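Local coordinates for threonine synthase (Brucella melitensis bv. 1, PDB 4F4F), which probably catalyses the pyridoxal-phosphate-dependent conversion of O-phospho-L-homoserine and water to L-threonine and phosphate, the last step of threonine biosynthesis, at residues Y56-F67 with W229-F240; T87-P95 with V105-T113. All coordinates share one frame; numbering follows the deposited sequence.

How the contacts relate
Both contacts are buried, with centres about 15 Å apart. Contact 1, wholly core, ties the N-terminal family region to the cofactor-binding part of the enzyme: two helical segments meet through methyl groups and aromatic rings, with no direct hydrogen bond between them and one water bridge. Contact 2 joins the loop between helix 74-86 and strand 96-100 to the end of strand 103-107 and the chain after it; here two backbone hydrogen bonds, two waters and a histidine-glutamate pair accompany the packing, and it reaches the surface at R89. They touch each other where Y56 CB lies 3.5 Å from V93 CG2 and where Y238 CZ lies 3.8 Å from L108 CD1.

Contact 1 (Y56-F67 with W229-F240); sequences YVEVALAVLTPF and WARIMPQVVYYF
V237 fits as a knob into a hole formed by Y56, A60, V63 and L64 on helix 56-64. Its CB lies 3.6 Å from Y56 OH, and from there the two methyls diverge. CG1, anti to the backbone N (chi1 179°), goes over one face of the Y56 ring, 4.0 Å from the ring centroid and 27° off the normal, a CH-pi contact displaced toward the phenol end; it also meets A60 CB. CG2 lies among CG, CD1 and CD2 of L64, with CG 3.6 Å away, and against A60 CA; the V237 and L64 side chains cross at about a right angle.

Two turns along from Y56 the roles are reversed: V63 offers the methyl and F240 the ring, with CG2 above the ring centre, 3.8 Å from the centroid and 11° off the normal, while V63 CG1 touches V236 CG1. At the far end F67 CB packs on M233 SD at 3.7 Å. That sulfur lies 5.2 Å from the F67 ring centroid, oblique to the ring, a Met-aromatic contact. The F67 and W229 rings also meet obliquely.

A water donates to P234 O (2.7 Å) and is hydrogen-bonded to Y56 OH, bridging the segments.

The contact packs the N-terminal family region against the pyridoxal-phosphate enzyme region, the Y238 side chain lying about 7 Å from the bound cofactor. The short axes of 56-64 and 236-240 approach to 9.3 Å. Around them, helix 74-86 touches A60 and L61, helix 117-134 reaches L64, and helix 263-274, whose first turn contains the cofactor-binding residue D264, packs on F67 and F240.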
loop_
_atom_site.group_PDB
_atom_site.type_symbol
_atom_site.label_atom_id
_atom_site.label_comp_id
_atom_site.label_asym_id
_atom_site.label_seq_id
_atom_site.Cartn_x
_atom_site.Cartn_y
_atom_site.Cartn_z
ATOM N N TYR A 56 -8.192 8.167 -16.012
ATOM C CA TYR A 56 -7.485 7.903 -14.750
ATOM C C TYR A 56 -6.184 8.688 -14.701
ATOM O O TYR A 56 -5.881 9.324 -13.697
ATOM C CB TYR A 56 -7.186 6.389 -14.551
ATOM C CG TYR A 56 -6.622 6.082 -13.191
ATOM C CD1 TYR A 56 -5.265 6.202 -12.936
ATOM C CD2 TYR A 56 -7.449 5.729 -12.138
ATOM C CE1 TYR A 56 -4.726 5.952 -11.694
ATOM C CE2 TYR A 56 -6.930 5.454 -10.885
ATOM C CZ TYR A 56 -5.575 5.576 -10.646
ATOM O OH TYR A 56 -5.065 5.334 -9.387
ATOM N N VAL A 57 -5.410 8.633 -15.792
ATOM C CA VAL A 57 -4.149 9.351 -15.859
ATOM C C VAL A 57 -4.358 10.856 -15.692
ATOM O O VAL A 57 -3.652 11.480 -14.961
ATOM C CB VAL A 57 -3.406 9.025 -17.172
ATOM C CG1 VAL A 57 -2.248 9.989 -17.438
ATOM C CG2 VAL A 57 -2.935 7.585 -17.127
ATOM N N GLU A 58 -5.344 11.427 -16.352
ATOM C CA GLU A 58 -5.592 12.855 -16.229
ATOM C C GLU A 58 -6.005 13.265 -14.821
ATOM O O GLU A 58 -5.607 14.318 -14.338
ATOM C CB GLU A 58 -6.663 13.289 -17.221
ATOM C CG GLU A 58 -6.202 13.274 -18.669
ATOM C CD GLU A 58 -7.373 13.461 -19.623
ATOM O OE1 GLU A 58 -8.479 12.924 -19.385
ATOM O OE2 GLU A 58 -7.202 14.128 -20.626
ATOM N N VAL A 59 -6.793 12.428 -14.143
ATOM C CA VAL A 59 -7.184 12.724 -12.788
ATOM C C VAL A 59 -5.963 12.633 -11.871
ATOM O O VAL A 59 -5.778 13.461 -10.992
ATOM C CB VAL A 59 -8.311 11.794 -12.295
ATOM C CG1 VAL A 59 -8.583 11.974 -10.800
ATOM C CG2 VAL A 59 -9.597 12.054 -13.093
ATOM N N ALA A 60 -5.154 11.616 -12.097
ATOM C CA ALA A 60 -3.901 11.422 -11.355
ATOM C C ALA A 60 -2.980 12.655 -11.476
ATOM O O ALA A 60 -2.438 13.133 -10.500
ATOM C CB ALA A 60 -3.199 10.155 -11.845
ATOM N N LEU A 61 -2.862 13.209 -12.658
ATOM C CA LEU A 61 -2.007 14.382 -12.844
ATOM C C LEU A 61 -2.571 15.576 -12.074
ATOM O O LEU A 61 -1.823 16.294 -11.396
ATOM C CB LEU A 61 -1.839 14.680 -14.318
ATOM C CG LEU A 61 -0.988 13.692 -15.121
ATOM C CD1 LEU A 61 -1.187 13.932 -16.599
ATOM C CD2 LEU A 61 0.468 13.787 -14.734
ATOM N N ALA A 62 -3.887 15.769 -12.133
ATOM C CA ALA A 62 -4.541 16.846 -11.402
ATOM C C ALA A 62 -4.331 16.687 -9.900
ATOM O O ALA A 62 -3.959 17.666 -9.222
ATOM C CB ALA A 62 -6.038 16.937 -11.743
ATOM N N VAL A 63 -4.527 15.478 -9.383
ATOM C CA VAL A 63 -4.563 15.227 -7.926
ATOM C C VAL A 63 -3.149 15.186 -7.320
ATOM O O VAL A 63 -2.895 15.701 -6.217
ATOM C CB VAL A 63 -5.447 13.944 -7.688
ATOM C CG1 VAL A 63 -5.252 13.267 -6.354
ATOM C CG2 VAL A 63 -6.916 14.338 -7.926
ATOM N N LEU A 64 -2.209 14.602 -8.047
ATOM C CA LEU A 64 -0.860 14.399 -7.556
ATOM C C LEU A 64 0.134 15.549 -7.786
ATOM O O LEU A 64 1.054 15.728 -6.969
ATOM C CB LEU A 64 -0.264 13.093 -8.124
ATOM C CG LEU A 64 -1.067 11.838 -7.804
ATOM C CD1 LEU A 64 -0.385 10.611 -8.356
ATOM C CD2 LEU A 64 -1.359 11.672 -6.299
ATOM N N THR A 65 -0.006 16.302 -8.878
ATOM C CA THR A 65 0.980 17.315 -9.216
ATOM C C THR A 65 1.306 18.286 -8.059
ATOM O O THR A 65 2.477 18.575 -7.816
ATOM C CB THR A 65 0.575 18.092 -10.506
ATOM O OG1 THR A 65 0.626 17.205 -11.605
ATOM C CG2 THR A 65 1.500 19.269 -10.842
ATOM N N PRO A 66 0.278 18.757 -7.319
ATOM C CA PRO A 66 0.577 19.721 -6.251
ATOM C C PRO A 66 1.508 19.137 -5.199
ATOM O O PRO A 66 2.268 19.876 -4.589
ATOM C CB PRO A 66 -0.787 20.051 -5.637
ATOM C CG PRO A 66 -1.798 19.627 -6.648
ATOM C CD PRO A 66 -1.162 18.612 -7.568
ATOM N N PHE A 67 1.427 17.829 -4.962
ATOM C CA PHE A 67 2.316 17.181 -4.009
ATOM C C PHE A 67 3.801 17.188 -4.383
ATOM O O PHE A 67 4.658 17.064 -3.488
ATOM C CB PHE A 67 1.869 15.733 -3.737
ATOM C CG PHE A 67 0.582 15.626 -2.975
ATOM C CD1 PHE A 67 0.546 15.869 -1.623
ATOM C CD2 PHE A 67 -0.594 15.273 -3.609
ATOM C CE1 PHE A 67 -0.636 15.776 -0.902
ATOM C CE2 PHE A 67 -1.795 15.167 -2.913
ATOM C CZ PHE A 67 -1.816 15.404 -1.541
ATOM N N TRP A 229 6.234 8.117 2.008
ATOM C CA TRP A 229 5.146 8.958 1.525
ATOM C C TRP A 229 4.709 8.562 0.103
ATOM O O TRP A 229 3.554 8.639 -0.193
ATOM C CB TRP A 229 5.522 10.433 1.643
ATOM C CG TRP A 229 4.521 11.331 0.984
ATOM C CD1 TRP A 229 4.680 12.090 -0.175
ATOM C CD2 TRP A 229 3.107 11.517 1.383
ATOM N NE1 TRP A 229 3.511 12.720 -0.501
ATOM C CE2 TRP A 229 2.533 12.441 0.416
ATOM C CE3 TRP A 229 2.311 11.034 2.421
ATOM C CZ2 TRP A 229 1.219 12.834 0.488
ATOM C CZ3 TRP A 229 0.993 11.458 2.493
ATOM C CH2 TRP A 229 0.459 12.322 1.541
ATOM N N ALA A 230 5.603 8.044 -0.765
ATOM C CA ALA A 230 5.207 7.723 -2.170
ATOM C C ALA A 230 4.535 6.357 -2.326
ATOM O O ALA A 230 3.954 6.056 -3.389
ATOM C CB ALA A 230 6.395 7.869 -3.112
ATOM N N ARG A 231 4.550 5.526 -1.295
ATOM C CA ARG A 231 3.625 4.390 -1.287
ATOM C C ARG A 231 2.226 4.838 -0.981
ATOM O O ARG A 231 1.256 4.105 -1.246
ATOM C CB ARG A 231 4.022 3.313 -0.249
ATOM C CG ARG A 231 5.187 2.442 -0.677
ATOM C CD ARG A 231 4.757 1.329 -1.626
ATOM N NE ARG A 231 4.040 0.299 -0.900
ATOM C CZ ARG A 231 4.617 -0.689 -0.205
ATOM N NH1 ARG A 231 5.941 -0.824 -0.158
ATOM N NH2 ARG A 231 3.862 -1.556 0.476
ATOM N N ILE A 232 2.083 5.989 -0.324
ATOM C CA ILE A 232 0.733 6.424 0.026
ATOM C C ILE A 232 0.175 7.376 -1.011
ATOM O O ILE A 232 -0.922 7.201 -1.488
ATOM C CB ILE A 232 0.691 7.088 1.400
ATOM C CG1 ILE A 232 1.042 6.038 2.481
ATOM C CG2 ILE A 232 -0.694 7.704 1.648
ATOM C CD1 ILE A 232 0.993 6.626 3.879
ATOM N N MET A 233 0.956 8.382 -1.372
ATOM C CA MET A 233 0.480 9.439 -2.247
ATOM C C MET A 233 -0.322 8.960 -3.474
ATOM O O MET A 233 -1.375 9.499 -3.754
ATOM C CB MET A 233 1.676 10.290 -2.681
ATOM C CG MET A 233 1.340 11.389 -3.642
ATOM S SD MET A 233 2.866 12.216 -4.144
ATOM C CE MET A 233 3.023 11.666 -5.818
ATOM N N PRO A 234 0.175 7.980 -4.235
ATOM C CA PRO A 234 -0.554 7.633 -5.458
ATOM C C PRO A 234 -1.953 7.054 -5.226
ATOM O O PRO A 234 -2.802 7.027 -6.136
ATOM C CB PRO A 234 0.351 6.606 -6.133
ATOM C CG PRO A 234 1.705 6.806 -5.550
ATOM C CD PRO A 234 1.442 7.237 -4.135
ATOM N N GLN A 235 -2.159 6.525 -4.033
ATOM C CA GLN A 235 -3.401 5.871 -3.708
ATOM C C GLN A 235 -4.557 6.862 -3.526
ATOM O O GLN A 235 -5.722 6.479 -3.654
ATOM C CB GLN A 235 -3.198 5.029 -2.482
ATOM C CG GLN A 235 -2.216 3.909 -2.735
ATOM C CD GLN A 235 -2.256 2.860 -1.653
ATOM O OE1 GLN A 235 -1.336 2.776 -0.845
ATOM N NE2 GLN A 235 -3.397 2.063 -1.588
ATOM N N VAL A 236 -4.218 8.133 -3.336
ATOM C CA VAL A 236 -5.221 9.202 -3.254
ATOM C C VAL A 236 -6.099 9.230 -4.525
ATOM O O VAL A 236 -7.304 9.469 -4.458
ATOM C CB VAL A 236 -4.539 10.560 -3.046
ATOM C CG1 VAL A 236 -5.586 11.695 -3.024
ATOM C CG2 VAL A 236 -3.726 10.574 -1.758
ATOM N N VAL A 237 -5.495 8.889 -5.662
ATOM C CA VAL A 237 -6.125 9.065 -6.933
ATOM C C VAL A 237 -7.429 8.268 -7.056
ATOM O O VAL A 237 -8.445 8.796 -7.510
ATOM C CB VAL A 237 -5.168 8.728 -8.097
ATOM C CG1 VAL A 237 -5.887 8.897 -9.428
ATOM C CG2 VAL A 237 -3.917 9.656 -8.066
ATOM N N TYR A 238 -7.403 6.989 -6.691
ATOM C CA TYR A 238 -8.560 6.160 -6.986
ATOM C C TYR A 238 -9.773 6.493 -6.103
ATOM O O TYR A 238 -10.906 6.177 -6.453
ATOM C CB TYR A 238 -8.246 4.686 -7.033
ATOM C CG TYR A 238 -7.532 4.137 -5.849
ATOM C CD1 TYR A 238 -8.175 3.979 -4.644
ATOM C CD2 TYR A 238 -6.243 3.657 -5.970
ATOM C CE1 TYR A 238 -7.500 3.436 -3.547
ATOM C CE2 TYR A 238 -5.588 3.108 -4.889
ATOM C CZ TYR A 238 -6.216 3.010 -3.694
ATOM O OH TYR A 238 -5.527 2.433 -2.619
ATOM N N TYR A 239 -9.530 7.176 -4.994
ATOM C CA TYR A 239 -10.659 7.733 -4.230
ATOM C C TYR A 239 -11.371 8.814 -5.037
ATOM O O TYR A 239 -12.588 8.782 -5.170
ATOM C CB TYR A 239 -10.213 8.279 -2.891
ATOM C CG TYR A 239 -9.778 7.205 -1.971
ATOM C CD1 TYR A 239 -10.687 6.561 -1.154
ATOM C CD2 TYR A 239 -8.446 6.828 -1.900
ATOM C CE1 TYR A 239 -10.279 5.565 -0.296
ATOM C CE2 TYR A 239 -8.032 5.796 -1.076
ATOM C CZ TYR A 239 -8.971 5.193 -0.258
ATOM O OH TYR A 239 -8.581 4.231 0.602
ATOM N N PHE A 240 -10.612 9.706 -5.667
ATOM C CA PHE A 240 -11.192 10.644 -6.607
ATOM C C PHE A 240 -11.908 9.994 -7.800
ATOM O O PHE A 240 -13.044 10.362 -8.132
ATOM C CB PHE A 240 -10.134 11.636 -7.133
ATOM C CG PHE A 240 -9.832 12.773 -6.161
ATOM C CD1 PHE A 240 -8.934 12.600 -5.112
ATOM C CD2 PHE A 240 -10.417 14.007 -6.320
ATOM C CE1 PHE A 240 -8.633 13.641 -4.248
ATOM C CE2 PHE A 240 -10.148 15.035 -5.437
ATOM C CZ PHE A 240 -9.255 14.861 -4.411
HETATM O O HOH W 1 -2.674 6.530 -8.811
#

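Contact 2 (T87-P95 with V105-T113); sequences TFRHDAVCP and VLELFHGPT
F88 lays its ring over G111, whose CA sits 3.5 Å from the ring centroid and 8° off the normal, a CH-pi contact above the centre of the face. This apolar centre belongs to the place where the loop 87-95 packs against the end of strand 103-107 and the turn after it, strand 103-107 being part of the mixed six-stranded sheet. Nearby, C94 SG touches L108 CD2 at 3.6 Å, and L106 CD1 approaches the C94 carbonyl.

Backbone bonds bracket this packing. E107 N donates to P95 O at 3.0 Å, and R89 N donates to H110 O at 2.9 Å. Between them a water donates to V93 O and E107 O and accepts from H110 N, satisfying three backbone groups at once.

Farther out, the H90 ring turns its edge toward the face of H110, with the planes at 58°, while P95 CD packs against H110 CD2. The R89 chain is bent at chi2 (67°), which turns NH2 back to bond T87 O within its own segment, and its guanidinium also makes a cation-pi contact with W437.

Two bonds hold the H110 imidazole in its rotation: ND1 is hydrogen-bonded to a water that donates to R89 O, and NE2 bonds E107. Y386 binds the other carboxylate oxygen, OE2, whereas OE1 accepts from H110 NE2 at 2.8 Å, the nitrogen standing above the carboxylate plane.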
loop_
_atom_site.group_PDB
_atom_site.type_symbol
_atom_site.label_atom_id
_atom_site.label_comp_id
_atom_site.label_asym_id
_atom_site.label_seq_id
_atom_site.Cartn_x
_atom_site.Cartn_y
_atom_site.Cartn_z
ATOM N N THR A 87 0.640 -0.028 -17.430
ATOM C CA THR A 87 0.848 -1.401 -16.982
ATOM C C THR A 87 -0.396 -2.088 -16.439
ATOM O O THR A 87 -0.362 -3.270 -16.113
ATOM C CB THR A 87 1.937 -1.520 -15.885
ATOM O OG1 THR A 87 1.475 -1.013 -14.641
ATOM C CG2 THR A 87 3.276 -0.842 -16.293
ATOM N N PHE A 88 -1.482 -1.345 -16.297
ATOM C CA PHE A 88 -2.735 -1.902 -15.781
ATOM C C PHE A 88 -3.581 -2.321 -16.979
ATOM O O PHE A 88 -3.851 -1.517 -17.876
ATOM C CB PHE A 88 -3.454 -0.830 -14.947
ATOM C CG PHE A 88 -2.998 -0.762 -13.527
ATOM C CD1 PHE A 88 -1.706 -0.405 -13.220
ATOM C CD2 PHE A 88 -3.875 -1.093 -12.498
ATOM C CE1 PHE A 88 -1.263 -0.402 -11.906
ATOM C CE2 PHE A 88 -3.452 -1.070 -11.190
ATOM C CZ PHE A 88 -2.146 -0.718 -10.902
ATOM N N ARG A 89 -4.001 -3.578 -16.993
ATOM C CA ARG A 89 -4.765 -4.151 -18.103
ATOM C C ARG A 89 -6.245 -3.863 -17.858
ATOM O O ARG A 89 -7.052 -4.764 -17.577
ATOM C CB ARG A 89 -4.539 -5.650 -18.190
ATOM C CG ARG A 89 -3.177 -6.090 -18.742
ATOM C CD ARG A 89 -1.962 -5.760 -17.874
ATOM N NE ARG A 89 -0.791 -6.476 -18.416
ATOM C CZ ARG A 89 0.475 -6.389 -17.979
ATOM N NH1 ARG A 89 1.403 -7.127 -18.573
ATOM N NH2 ARG A 89 0.838 -5.597 -16.971
ATOM N N HIS A 90 -6.590 -2.596 -17.881
ATOM C CA HIS A 90 -7.974 -2.175 -17.823
ATOM C C HIS A 90 -7.995 -0.737 -18.206
ATOM O O HIS A 90 -7.213 0.065 -17.667
ATOM C CB HIS A 90 -8.635 -2.351 -16.433
ATOM C CG HIS A 90 -10.125 -2.313 -16.513
ATOM N ND1 HIS A 90 -10.803 -1.173 -16.750
ATOM C CD2 HIS A 90 -11.073 -3.340 -16.483
ATOM C CE1 HIS A 90 -12.117 -1.443 -16.820
ATOM N NE2 HIS A 90 -12.286 -2.773 -16.665
ATOM N N ASP A 91 -8.868 -0.372 -19.131
ATOM C CA ASP A 91 -8.907 1.017 -19.617
ATOM C C ASP A 91 -9.206 2.043 -18.522
ATOM O O ASP A 91 -8.726 3.173 -18.590
ATOM C CB ASP A 91 -9.923 1.158 -20.782
ATOM C CG ASP A 91 -9.410 0.550 -22.088
ATOM O OD1 ASP A 91 -8.199 0.277 -22.183
ATOM O OD2 ASP A 91 -10.211 0.305 -23.005
ATOM N N ALA A 92 -10.053 1.685 -17.557
ATOM C CA ALA A 92 -10.335 2.559 -16.410
ATOM C C ALA A 92 -9.255 2.564 -15.335
ATOM O O ALA A 92 -9.357 3.344 -14.370
ATOM C CB ALA A 92 -11.663 2.161 -15.767
ATOM N N VAL A 93 -8.288 1.655 -15.461
ATOM C CA VAL A 93 -7.196 1.430 -14.477
ATOM C C VAL A 93 -7.746 0.751 -13.218
ATOM O O VAL A 93 -7.344 -0.368 -12.936
ATOM C CB VAL A 93 -6.351 2.697 -14.154
ATOM C CG1 VAL A 93 -5.183 2.368 -13.207
ATOM C CG2 VAL A 93 -5.841 3.320 -15.465
ATOM N N CYS A 94 -8.642 1.429 -12.488
ATOM C CA CYS A 94 -9.299 0.907 -11.301
ATOM C C CYS A 94 -10.833 0.985 -11.478
ATOM O O CYS A 94 -11.451 1.990 -11.139
ATOM C CB CYS A 94 -8.878 1.738 -10.090
ATOM S SG CYS A 94 -7.096 1.714 -9.731
ATOM N N PRO A 95 -11.453 -0.065 -12.024
ATOM C CA PRO A 95 -12.889 0.040 -12.371
ATOM C C PRO A 95 -13.809 -0.356 -11.219
ATOM O O PRO A 95 -13.401 -1.129 -10.355
ATOM C CB PRO A 95 -13.045 -0.962 -13.469
ATOM C CG PRO A 95 -12.031 -2.023 -13.133
ATOM C CD PRO A 95 -10.849 -1.287 -12.563
ATOM N N VAL A 105 -17.726 -2.438 -5.817
ATOM C CA VAL A 105 -16.390 -2.891 -5.488
ATOM C C VAL A 105 -15.420 -2.160 -6.428
ATOM O O VAL A 105 -15.679 -2.100 -7.635
ATOM C CB VAL A 105 -16.290 -4.414 -5.661
ATOM C CG1 VAL A 105 -14.863 -4.853 -5.675
ATOM C CG2 VAL A 105 -17.049 -5.118 -4.520
ATOM N N LEU A 106 -14.384 -1.535 -5.857
ATOM C CA LEU A 106 -13.343 -0.865 -6.633
ATOM C C LEU A 106 -12.209 -1.874 -6.805
ATOM O O LEU A 106 -11.549 -2.252 -5.837
ATOM C CB LEU A 106 -12.788 0.369 -5.917
ATOM C CG LEU A 106 -11.781 1.223 -6.705
ATOM C CD1 LEU A 106 -12.380 1.656 -8.042
ATOM C CD2 LEU A 106 -11.449 2.453 -5.875
ATOM N N GLU A 107 -12.006 -2.322 -8.037
ATOM C CA GLU A 107 -11.039 -3.388 -8.310
ATOM C C GLU A 107 -9.656 -2.793 -8.480
ATOM O O GLU A 107 -9.346 -2.176 -9.519
ATOM C CB GLU A 107 -11.449 -4.145 -9.566
ATOM C CG GLU A 107 -12.779 -4.862 -9.397
ATOM C CD GLU A 107 -13.161 -5.724 -10.583
ATOM O OE1 GLU A 107 -12.747 -5.426 -11.739
ATOM O OE2 GLU A 107 -13.880 -6.717 -10.345
ATOM N N LEU A 108 -8.811 -3.006 -7.491
ATOM C CA LEU A 108 -7.428 -2.507 -7.547
ATOM C C LEU A 108 -6.411 -3.536 -8.037
ATOM O O LEU A 108 -5.196 -3.412 -7.764
ATOM C CB LEU A 108 -7.055 -1.975 -6.166
ATOM C CG LEU A 108 -7.989 -0.907 -5.602
ATOM C CD1 LEU A 108 -7.505 -0.499 -4.188
ATOM C CD2 LEU A 108 -8.093 0.275 -6.572
ATOM N N PHE A 109 -6.904 -4.567 -8.738
ATOM C CA PHE A 109 -6.092 -5.734 -9.061
ATOM C C PHE A 109 -5.883 -5.989 -10.555
ATOM O O PHE A 109 -5.548 -7.093 -10.957
ATOM C CB PHE A 109 -6.679 -6.985 -8.365
ATOM C CG PHE A 109 -8.139 -7.258 -8.680
ATOM C CD1 PHE A 109 -8.545 -7.655 -9.949
ATOM C CD2 PHE A 109 -9.111 -7.175 -7.675
ATOM C CE1 PHE A 109 -9.910 -7.944 -10.233
ATOM C CE2 PHE A 109 -10.446 -7.444 -7.953
ATOM C CZ PHE A 109 -10.846 -7.842 -9.235
ATOM N N HIS A 110 -6.040 -4.958 -11.388
ATOM C CA HIS A 110 -5.750 -5.087 -12.817
ATOM C C HIS A 110 -4.324 -4.791 -13.224
ATOM O O HIS A 110 -3.983 -4.815 -14.417
ATOM C CB HIS A 110 -6.744 -4.267 -13.613
ATOM C CG HIS A 110 -8.157 -4.778 -13.472
ATOM N ND1 HIS A 110 -8.637 -5.774 -14.226
ATOM C CD2 HIS A 110 -9.165 -4.423 -12.588
ATOM C CE1 HIS A 110 -9.891 -6.040 -13.853
ATOM N NE2 HIS A 110 -10.219 -5.196 -12.857
ATOM N N GLY A 111 -3.468 -4.515 -12.241
ATOM C CA GLY A 111 -2.072 -4.233 -12.508
ATOM C C GLY A 111 -1.234 -5.504 -12.571
ATOM O O GLY A 111 -1.778 -6.604 -12.419
ATOM N N PRO A 112 0.090 -5.349 -12.761
ATOM C CA PRO A 112 0.990 -6.444 -13.122
ATOM C C PRO A 112 1.066 -7.579 -12.139
ATOM O O PRO A 112 1.450 -8.662 -12.550
ATOM C CB PRO A 112 2.365 -5.756 -13.218
ATOM C CG PRO A 112 2.045 -4.356 -13.509
ATOM C CD PRO A 112 0.785 -4.057 -12.780
ATOM N N THR A 113 0.713 -7.361 -10.862
ATOM C CA THR A 113 0.742 -8.463 -9.890
ATOM C C THR A 113 -0.608 -8.760 -9.260
ATOM O O THR A 113 -0.684 -9.425 -8.217
ATOM C CB THR A 113 1.822 -8.287 -8.764
ATOM O OG1 THR A 113 1.469 -7.228 -7.863
ATOM C CG2 THR A 113 3.209 -8.091 -9.359
HETATM O O HOH W 2 -7.439 -7.040 -16.173
HETATM O O HOH W 3 -6.985 -2.208 -10.873
#